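LC-Est1C (Uncultured organism, PDB 3WYD) probably hydrolyses carboxylic esters, as the C-terminal esterase domain, of alpha/beta hydrolase fold, of a larger metagenome-derived enzyme. Local coordinates at residues 60-65 with 203-208; 24-29 with 65-70; 148-153 with 181-186. All coordinates share one frame; numbering follows the deposited sequence.

Contact 1: residues 60-65 with 203-208; sequences GAFMIE and RTFKDV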
loop_
_atom_site.group_PDB
_atom_site.type_symbol
_atom_site.label_atom_id
_atom_site.label_comp_id
_atom_site.label_asym_id
_atom_site.label_seq_id
_atom_site.Cartn_x
_atom_site.Cartn_y
_atom_site.Cartn_z
ATOM N N GLY A 60 8.301 17.861 8.923
ATOM C CA GLY A 60 8.448 18.694 7.730
ATOM C C GLY A 60 9.881 18.939 7.279
ATOM O O GLY A 60 10.128 19.855 6.500
ATOM N N ALA A 61 10.820 18.096 7.712
ATOM C CA ALA A 61 12.220 18.178 7.309
ATOM C C ALA A 61 12.379 18.243 5.783
ATOM O O ALA A 61 13.356 18.775 5.268
ATOM C CB ALA A 61 13.020 16.960 7.825
ATOM N N PHE A 62 11.515 17.533 5.094
ATOM C CA PHE A 62 11.624 17.508 3.637
ATOM C C PHE A 62 11.594 18.913 3.032
ATOM O O PHE A 62 12.313 19.207 2.071
ATOM C CB PHE A 62 10.485 16.638 3.087
ATOM C CG PHE A 62 10.706 16.171 1.672
ATOM C CD1 PHE A 62 11.344 14.964 1.418
ATOM C CD2 PHE A 62 10.249 16.932 0.595
ATOM C CE1 PHE A 62 11.539 14.530 0.086
ATOM C CE2 PHE A 62 10.458 16.518 -0.734
ATOM C CZ PHE A 62 11.021 15.280 -0.990
ATOM N N MET A 63 10.769 19.779 3.597
ATOM C CA MET A 63 10.582 21.099 3.017
ATOM C C MET A 63 11.695 22.074 3.360
ATOM O O MET A 63 11.908 23.007 2.621
ATOM C CB MET A 63 9.217 21.672 3.415
ATOM C CG MET A 63 8.069 20.742 3.170
ATOM S SD MET A 63 7.926 20.241 1.414
ATOM C CE MET A 63 6.767 18.871 1.557
ATOM N N ILE A 64 12.424 21.823 4.453
ATOM C CA ILE A 64 13.700 22.509 4.725
ATOM C C ILE A 64 14.695 22.272 3.593
ATOM O O ILE A 64 15.289 23.227 3.075
ATOM C CB ILE A 64 14.280 22.059 6.070
ATOM C CG1 ILE A 64 13.271 22.369 7.172
ATOM C CG2 ILE A 64 15.615 22.771 6.352
ATOM C CD1 ILE A 64 13.702 21.845 8.532
ATOM N N GLU A 65 14.834 21.019 3.147
ATOM C CA GLU A 65 15.726 20.774 2.025
ATOM C C GLU A 65 15.213 21.538 0.776
ATOM O O GLU A 65 16.012 22.100 0.031
ATOM C CB GLU A 65 15.860 19.274 1.703
ATOM C CG GLU A 65 16.467 18.418 2.817
ATOM C CD GLU A 65 17.971 18.582 2.976
ATOM O OE1 GLU A 65 18.569 19.400 2.249
ATOM O OE2 GLU A 65 18.572 17.859 3.804
ATOM N N ARG A 203 15.726 10.024 7.520
ATOM C CA ARG A 203 17.185 9.817 7.615
ATOM C C ARG A 203 17.901 10.124 6.280
ATOM O O ARG A 203 19.035 10.607 6.236
ATOM C CB ARG A 203 17.453 8.334 7.965
ATOM C CG ARG A 203 18.920 7.991 7.963
ATOM C CD ARG A 203 19.115 6.504 7.992
ATOM N NE ARG A 203 20.515 6.146 8.106
ATOM C CZ ARG A 203 21.051 5.691 9.240
ATOM N NH1 ARG A 203 20.261 5.494 10.292
ATOM N NH2 ARG A 203 22.305 5.273 9.260
ATOM N N THR A 204 17.219 9.826 5.174
ATOM C CA THR A 204 17.874 9.906 3.865
ATOM C C THR A 204 17.356 11.063 2.988
ATOM O O THR A 204 17.670 11.102 1.792
ATOM C CB THR A 204 17.817 8.576 3.069
ATOM O OG1 THR A 204 16.454 8.151 2.905
ATOM C CG2 THR A 204 18.649 7.475 3.762
ATOM N N PHE A 205 16.555 11.974 3.540
ATOM C CA PHE A 205 16.152 13.135 2.754
ATOM C C PHE A 205 17.347 13.871 2.170
ATOM O O PHE A 205 17.302 14.293 1.009
ATOM C CB PHE A 205 15.294 14.114 3.536
ATOM C CG PHE A 205 13.929 13.603 3.869
ATOM C CD1 PHE A 205 13.328 12.589 3.139
ATOM C CD2 PHE A 205 13.188 14.229 4.871
ATOM C CE1 PHE A 205 12.054 12.118 3.500
ATOM C CE2 PHE A 205 11.898 13.842 5.171
ATOM C CZ PHE A 205 11.312 12.781 4.486
ATOM N N LYS A 206 18.432 13.972 2.931
ATOM C CA LYS A 206 19.622 14.651 2.395
ATOM C C LYS A 206 20.190 13.927 1.196
ATOM O O LYS A 206 20.587 14.558 0.222
ATOM C CB LYS A 206 20.719 14.778 3.490
ATOM C CG LYS A 206 21.949 15.553 3.012
ATOM C CD LYS A 206 23.018 15.644 4.115
ATOM C CE LYS A 206 24.199 16.502 3.686
ATOM N NZ LYS A 206 24.950 15.889 2.555
ATOM N N ASP A 207 20.229 12.596 1.274
ATOM C CA ASP A 207 20.777 11.803 0.192
ATOM C C ASP A 207 19.873 11.930 -1.048
ATOM O O ASP A 207 20.357 11.947 -2.172
ATOM C CB ASP A 207 20.853 10.348 0.622
ATOM C CG ASP A 207 21.711 10.162 1.860
ATOM O OD1 ASP A 207 22.940 10.085 1.686
ATOM O OD2 ASP A 207 21.158 10.102 2.984
ATOM N N VAL A 208 18.570 11.941 -0.834
ATOM C CA VAL A 208 17.631 12.102 -1.968
ATOM C C VAL A 208 17.839 13.444 -2.692
ATOM O O VAL A 208 17.957 13.471 -3.931
ATOM C CB VAL A 208 16.177 12.014 -1.471
ATOM C CG1 VAL A 208 15.154 12.434 -2.533
ATOM C CG2 VAL A 208 15.869 10.619 -0.933
#
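Phe62 and Phe205 carry this helix-to-helix contact as a T-shaped (edge-to-face) pair, with ring centroids 4.9 Å apart and planes at 90°. Phe62 supplies the edge and Phe205 the face: CD1 of Phe62 stands 3.5 Å above the plane of the Phe205 ring, over its centre. A CH-pi contact falls on the same ring, the CB of Phe62 lying 4.2 Å from the Phe205 centroid and 27° off the normal. The backbone places that CB; with CG anti to the backbone N (chi1 -162°), the Phe62 ring then brings its edge, at CD1, down onto the partner's face.

Segment 60-65 lies on helix 57-69, and 203-208 takes in the start of helix 205-213; the two helices pack side by side on one face of the central sheet of the alpha/beta hydrolase fold. The aromatic cluster between them extends beyond the pair, since the Phe62 ring also meets Phe209 and, edge-to-face, Tyr53.

Apolar contact at the border of the Phe205 ring comes from Ala61, whose CB lies 4.0 Å from Phe205 CD2, near the ring plane.

Glu65 and Lys206 make van der Waals contact only: Glu65 OE2 lies 3.7 Å from Lys206 CA, the side chains crossing obliquely, while Lys206 NZ stays 6.8 Å from Glu65 OE2. Each charge has a salt-bridge partner on its own helix, Arg69 for Glu65 and Asp210 for Lys206.

Contact 2: residues 24-29 with 65-70; sequences RLYVPT and EAENRG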
loop_
_atom_site.group_PDB
_atom_site.type_symbol
_atom_site.label_atom_id
_atom_site.label_comp_id
_atom_site.label_asym_id
_atom_site.label_seq_id
_atom_site.Cartn_x
_atom_site.Cartn_y
_atom_site.Cartn_z
ATOM N N ARG A 24 -0.765 19.006 -2.033
ATOM C CA ARG A 24 -0.119 20.113 -1.347
ATOM C C ARG A 24 1.088 20.545 -2.140
ATOM O O ARG A 24 1.733 19.733 -2.810
ATOM C CB ARG A 24 0.318 19.731 0.077
ATOM C CG ARG A 24 -0.846 19.496 1.025
ATOM C CD ARG A 24 -1.377 20.832 1.579
ATOM N NE ARG A 24 -0.359 21.775 2.067
ATOM C CZ ARG A 24 0.127 21.816 3.307
ATOM N NH1 ARG A 24 -0.239 20.925 4.220
ATOM N NH2 ARG A 24 0.981 22.768 3.664
ATOM N N LEU A 25 1.401 21.819 -2.068
ATOM C CA LEU A 25 2.493 22.387 -2.806
ATOM C C LEU A 25 3.427 23.153 -1.867
ATOM O O LEU A 25 2.964 23.883 -0.969
ATOM C CB LEU A 25 1.921 23.301 -3.881
ATOM C CG LEU A 25 2.718 23.584 -5.135
ATOM C CD1 LEU A 25 3.042 22.360 -5.971
ATOM C CD2 LEU A 25 1.832 24.544 -5.931
ATOM N N TYR A 26 4.733 22.926 -1.981
ATOM C CA TYR A 26 5.723 23.825 -1.381
ATOM C C TYR A 26 6.419 24.625 -2.450
ATOM O O TYR A 26 6.950 24.067 -3.404
ATOM C CB TYR A 26 6.799 23.065 -0.581
ATOM C CG TYR A 26 7.721 24.033 0.156
ATOM C CD1 TYR A 26 7.307 24.620 1.349
ATOM C CD2 TYR A 26 8.902 24.485 -0.424
ATOM C CE1 TYR A 26 8.107 25.570 1.989
ATOM C CE2 TYR A 26 9.693 25.443 0.190
ATOM C CZ TYR A 26 9.264 26.002 1.395
ATOM O OH TYR A 26 10.050 26.959 2.010
ATOM N N VAL A 27 6.485 25.962 -2.276
ATOM C CA VAL A 27 7.138 26.867 -3.247
ATOM C C VAL A 27 8.238 27.671 -2.522
ATOM O O VAL A 27 7.948 28.363 -1.523
ATOM C CB VAL A 27 6.082 27.828 -3.888
ATOM C CG1 VAL A 27 6.738 28.857 -4.827
ATOM C CG2 VAL A 27 5.049 27.050 -4.664
ATOM N N PRO A 28 9.511 27.500 -2.919
ATOM C CA PRO A 28 10.594 28.186 -2.198
ATOM C C PRO A 28 10.455 29.691 -2.217
ATOM O O PRO A 28 9.844 30.252 -3.124
ATOM C CB PRO A 28 11.860 27.799 -2.959
ATOM C CG PRO A 28 11.498 26.528 -3.640
ATOM C CD PRO A 28 10.048 26.597 -3.951
ATOM N N THR A 29 10.964 30.317 -1.167
ATOM C CA THR A 29 10.906 31.769 -1.078
ATOM C C THR A 29 11.604 32.434 -2.258
ATOM O O THR A 29 11.333 33.594 -2.548
ATOM C CB THR A 29 11.545 32.280 0.235
ATOM O OG1 THR A 29 12.927 31.925 0.265
ATOM C CG2 THR A 29 10.836 31.713 1.445
ATOM N N GLU A 65 14.834 21.019 3.147
ATOM C CA GLU A 65 15.726 20.774 2.025
ATOM C C GLU A 65 15.213 21.538 0.776
ATOM O O GLU A 65 16.012 22.100 0.031
ATOM C CB GLU A 65 15.860 19.274 1.703
ATOM C CG GLU A 65 16.467 18.418 2.817
ATOM C CD GLU A 65 17.971 18.582 2.976
ATOM O OE1 GLU A 65 18.569 19.400 2.249
ATOM O OE2 GLU A 65 18.572 17.859 3.804
ATOM N N ALA A 66 13.921 21.427 0.462
ATOM C CA ALA A 66 13.362 22.084 -0.742
ATOM C C ALA A 66 13.614 23.592 -0.729
ATOM O O ALA A 66 13.922 24.167 -1.747
ATOM C CB ALA A 66 11.864 21.823 -0.874
ATOM N N GLU A 67 13.423 24.224 0.427
ATOM C CA GLU A 67 13.664 25.652 0.567
ATOM C C GLU A 67 15.144 25.954 0.416
ATOM O O GLU A 67 15.518 26.869 -0.348
ATOM C CB GLU A 67 13.166 26.083 1.951
ATOM C CG GLU A 67 13.490 27.554 2.288
ATOM C CD GLU A 67 12.981 28.522 1.251
ATOM O OE1 GLU A 67 11.827 28.381 0.773
ATOM O OE2 GLU A 67 13.693 29.531 1.042
ATOM N N ASN A 68 15.988 25.166 1.072
ATOM C CA ASN A 68 17.436 25.424 1.024
ATOM C C ASN A 68 17.978 25.294 -0.397
ATOM O O ASN A 68 18.837 26.071 -0.823
ATOM C CB ASN A 68 18.194 24.517 1.988
ATOM C CG ASN A 68 17.963 24.899 3.435
ATOM O OD1 ASN A 68 17.372 25.950 3.721
ATOM N ND2 ASN A 68 18.391 24.038 4.347
ATOM N N ARG A 69 17.446 24.341 -1.160
ATOM C CA ARG A 69 18.059 23.987 -2.431
ATOM C C ARG A 69 17.220 24.492 -3.627
ATOM O O ARG A 69 17.688 24.456 -4.781
ATOM C CB ARG A 69 18.247 22.472 -2.514
ATOM C CG ARG A 69 18.990 21.874 -1.354
ATOM C CD ARG A 69 19.063 20.402 -1.532
ATOM N NE ARG A 69 19.557 19.694 -0.343
ATOM C CZ ARG A 69 20.503 18.763 -0.375
ATOM N NH1 ARG A 69 21.185 18.512 -1.501
ATOM N NH2 ARG A 69 20.787 18.088 0.728
ATOM N N GLY A 70 16.030 25.013 -3.354
ATOM C CA GLY A 70 15.207 25.664 -4.375
ATOM C C GLY A 70 14.375 24.739 -5.247
ATOM O O GLY A 70 14.299 24.922 -6.442
#
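The end of the edge strand 23-26 and the turn after it are fastened to the last turns of helix 57-69 chiefly through one carboxylate, that of Glu67, to which Tyr26 and Thr29 donate three hydrogen bonds. Two of them converge on OE1. Tyr26 OH gives its proton to Glu67 OE1 at 2.6 Å, arriving on the anti side and 24° out of the carboxylate plane. Thr29 N donates to the syn lone pair of the same Glu67 OE1, at 2.9 Å, and the N-H...O angle of 162° marks a nearly straight bond. The second oxygen is engaged by a side chain: Thr29 OG1 donates to Glu67 OE2 at 2.6 Å, again from the syn side. Thr29 thus spans both oxygens with its backbone and hydroxyl, which should fix the rotation of the carboxylate.

Strand 23-26 is an outermost strand of this chain's sheet, antiparallel to its neighbour 72-76, and Tyr26 pairs there with Val73 through the backbone. Ala66 bridges the two elements, touching Val73 and placing its CB 4.0 Å from Tyr26 CD2. The reach of Glu67 follows from its torsions: CG is anti to the backbone N (chi1 174°) and the chain bends at chi2, bringing Glu67 OE1 close to Pro28, 3.2 Å from Pro28 CA. Replacing Glu67 by an alanine removes both acceptor oxygens and is likely to leave the Tyr26 and Thr29 hydroxyls and the Thr29 amide without these mates. Beyond the carboxylate, Pro28 CG packs against the helix exit, 3.7 Å from Gly70 C, where the positive phi of Gly70 carries the chain out of the helix.

Contact 3: residues 148-153 with 181-186; sequences GMANIA and KKHGTE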
loop_
_atom_site.group_PDB
_atom_site.type_symbol
_atom_site.label_atom_id
_atom_site.label_comp_id
_atom_site.label_asym_id
_atom_site.label_seq_id
_atom_site.Cartn_x
_atom_site.Cartn_y
_atom_site.Cartn_z
ATOM N N GLY A 148 10.456 -4.570 -15.171
ATOM C CA GLY A 148 10.263 -3.245 -15.741
ATOM C C GLY A 148 11.465 -2.318 -15.620
ATOM O O GLY A 148 11.419 -1.170 -16.041
ATOM N N MET A 149 12.527 -2.785 -14.984
ATOM C CA MET A 149 13.679 -1.916 -14.768
ATOM C C MET A 149 14.378 -1.549 -16.095
ATOM O O MET A 149 14.971 -0.455 -16.223
ATOM C CB MET A 149 14.636 -2.554 -13.754
ATOM C CG MET A 149 13.980 -2.690 -12.319
ATOM S SD MET A 149 13.626 -1.150 -11.523
ATOM C CE MET A 149 15.285 -0.590 -11.190
ATOM N N ALA A 150 14.293 -2.399 -17.131
ATOM C CA ALA A 150 14.915 -2.030 -18.388
ATOM C C ALA A 150 14.324 -0.737 -19.023
ATOM O O ALA A 150 15.049 0.084 -19.609
ATOM C CB ALA A 150 14.767 -3.219 -19.388
ATOM N N ASN A 151 13.023 -0.546 -18.749
ATOM C CA ASN A 151 12.211 0.588 -19.223
ATOM C C ASN A 151 12.750 1.923 -18.721
ATOM O O ASN A 151 12.561 2.952 -19.378
ATOM C CB ASN A 151 10.738 0.495 -18.691
ATOM C CG ASN A 151 9.906 -0.544 -19.416
ATOM O OD1 ASN A 151 10.428 -1.330 -20.201
ATOM N ND2 ASN A 151 8.596 -0.556 -19.143
ATOM N N ILE A 152 13.395 1.882 -17.557
ATOM C CA ILE A 152 13.823 3.102 -16.844
ATOM C C ILE A 152 15.334 3.081 -16.588
ATOM O O ILE A 152 15.841 3.798 -15.724
ATOM C CB ILE A 152 13.032 3.313 -15.498
ATOM C CG1 ILE A 152 13.170 2.090 -14.585
ATOM C CG2 ILE A 152 11.571 3.576 -15.811
ATOM C CD1 ILE A 152 12.571 2.338 -13.160
ATOM N N ALA A 153 16.067 2.279 -17.363
ATOM C CA ALA A 153 17.519 2.193 -17.176
ATOM C C ALA A 153 18.260 3.489 -17.459
ATOM O O ALA A 153 19.378 3.665 -16.998
ATOM C CB ALA A 153 18.091 1.047 -18.020
ATOM N N LYS A 181 20.961 -3.145 -12.486
ATOM C CA LYS A 181 22.361 -3.313 -12.883
ATOM C C LYS A 181 22.529 -4.161 -14.147
ATOM O O LYS A 181 23.487 -3.956 -14.926
ATOM C CB LYS A 181 23.162 -3.887 -11.727
ATOM C CG LYS A 181 23.332 -2.873 -10.590
ATOM C CD LYS A 181 24.127 -3.486 -9.440
ATOM C CE LYS A 181 24.587 -2.396 -8.469
ATOM N NZ LYS A 181 25.941 -1.841 -8.840
ATOM N N LYS A 182 21.574 -5.073 -14.384
ATOM C CA LYS A 182 21.590 -5.893 -15.594
ATOM C C LYS A 182 21.236 -5.119 -16.863
ATOM O O LYS A 182 21.377 -5.648 -17.975
ATOM C CB LYS A 182 20.680 -7.116 -15.426
ATOM C CG LYS A 182 21.085 -8.025 -14.289
ATOM C CD LYS A 182 20.100 -9.207 -14.204
ATOM C CE LYS A 182 20.543 -10.127 -13.106
ATOM N NZ LYS A 182 19.569 -11.267 -12.984
ATOM N N HIS A 183 20.892 -3.841 -16.716
ATOM C CA HIS A 183 20.603 -3.009 -17.868
ATOM C C HIS A 183 21.427 -1.727 -17.873
ATOM O O HIS A 183 21.144 -0.828 -18.648
ATOM C CB HIS A 183 19.107 -2.646 -17.848
ATOM C CG HIS A 183 18.251 -3.823 -18.108
ATOM N ND1 HIS A 183 18.211 -4.429 -19.347
ATOM C CD2 HIS A 183 17.594 -4.641 -17.253
ATOM C CE1 HIS A 183 17.508 -5.548 -19.251
ATOM N NE2 HIS A 183 17.090 -5.674 -18.001
ATOM N N GLY A 184 22.475 -1.657 -17.043
ATOM C CA GLY A 184 23.410 -0.534 -17.076
ATOM C C GLY A 184 22.853 0.735 -16.474
ATOM O O GLY A 184 23.393 1.825 -16.716
ATOM N N THR A 185 21.938 0.579 -15.511
ATOM C CA THR A 185 21.346 1.769 -14.867
ATOM C C THR A 185 22.403 2.445 -13.999
ATOM O O THR A 185 23.138 1.770 -13.274
ATOM C CB THR A 185 20.191 1.320 -13.952
ATOM O OG1 THR A 185 19.300 0.493 -14.708
ATOM C CG2 THR A 185 19.397 2.459 -13.407
ATOM N N GLU A 186 22.348 3.777 -13.926
ATOM C CA GLU A 186 23.106 4.478 -12.898
ATOM C C GLU A 186 22.314 4.418 -11.600
ATOM O O GLU A 186 21.243 5.005 -11.495
ATOM C CB GLU A 186 23.371 5.931 -13.306
ATOM C CG GLU A 186 24.211 6.652 -12.241
ATOM C CD GLU A 186 24.359 8.135 -12.444
ATOM O OE1 GLU A 186 23.946 8.692 -13.493
ATOM O OE2 GLU A 186 24.951 8.696 -11.487
HETATM O O HOH W 1 16.433 0.657 -14.118
HETATM O O HOH W 2 20.504 5.505 -15.255
HETATM O O HOH W 3 21.673 3.776 -18.819
#
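Ala153 O is approached by two waters and a CA-H group that link it to the 181-186 segment. One water donates to Ala153 O at 2.8 Å and accepts from Glu186 N; another donates to Ala153 O at 2.9 Å and, weakly, to Gly184 O. Thr185 CA adds a CA-H...O contact to Ala153 O, with an angle of 156° at the hydrogen. A third water donates to Met149 O at 2.8 Å and to Thr185 OG1, whose protein partner is Ala180 O. Apart from that CA-H...O contact, the polar links run through water.

The 181-186 segment is the exit of helix 171-181, closed by a Schellman motif with Gly184 as the C-prime residue, before edge strand 187-192. The facing 3-10 turn, 148-151, lies in the connection between strands 136-140 and 157-162.

Apolar contact sets Ala150 and Ala153 against His183. Ala150 CB sits over the imidazole, 3.5 Å from its centroid and 6° off the normal, a CH-pi contact. CG beside the backbone N (chi1 -69°) puts the ring near Ala150, and chi2 turns its face to the methyl. Nearer the backbone, His183 CB meets Ala153 CB at 3.8 Å, and Ala153 CB also reaches Thr185 OG1.

How the contacts relate
From the N terminus, residues 24-29 include the end of edge strand 23-26 and the turn after it, and contact 2 closes the first loop at the end of helix 57-69. Contact 1 starts earlier on that helix and closes at helix 205-213, 138 residues on, so the two cross, sharing Glu65, with centres about 11 Å apart. Contact 2 ties edge strand 23-26 to helix 57-69, and contact 1 ties that helix to helix 205-213 on the same side of the sheet. Contact 3 opens after contact 2 has closed, within the long loop of contact 1, and joins two connections near the opposite edge strand, 187-192, its centre about 26 Å from that of contact 1.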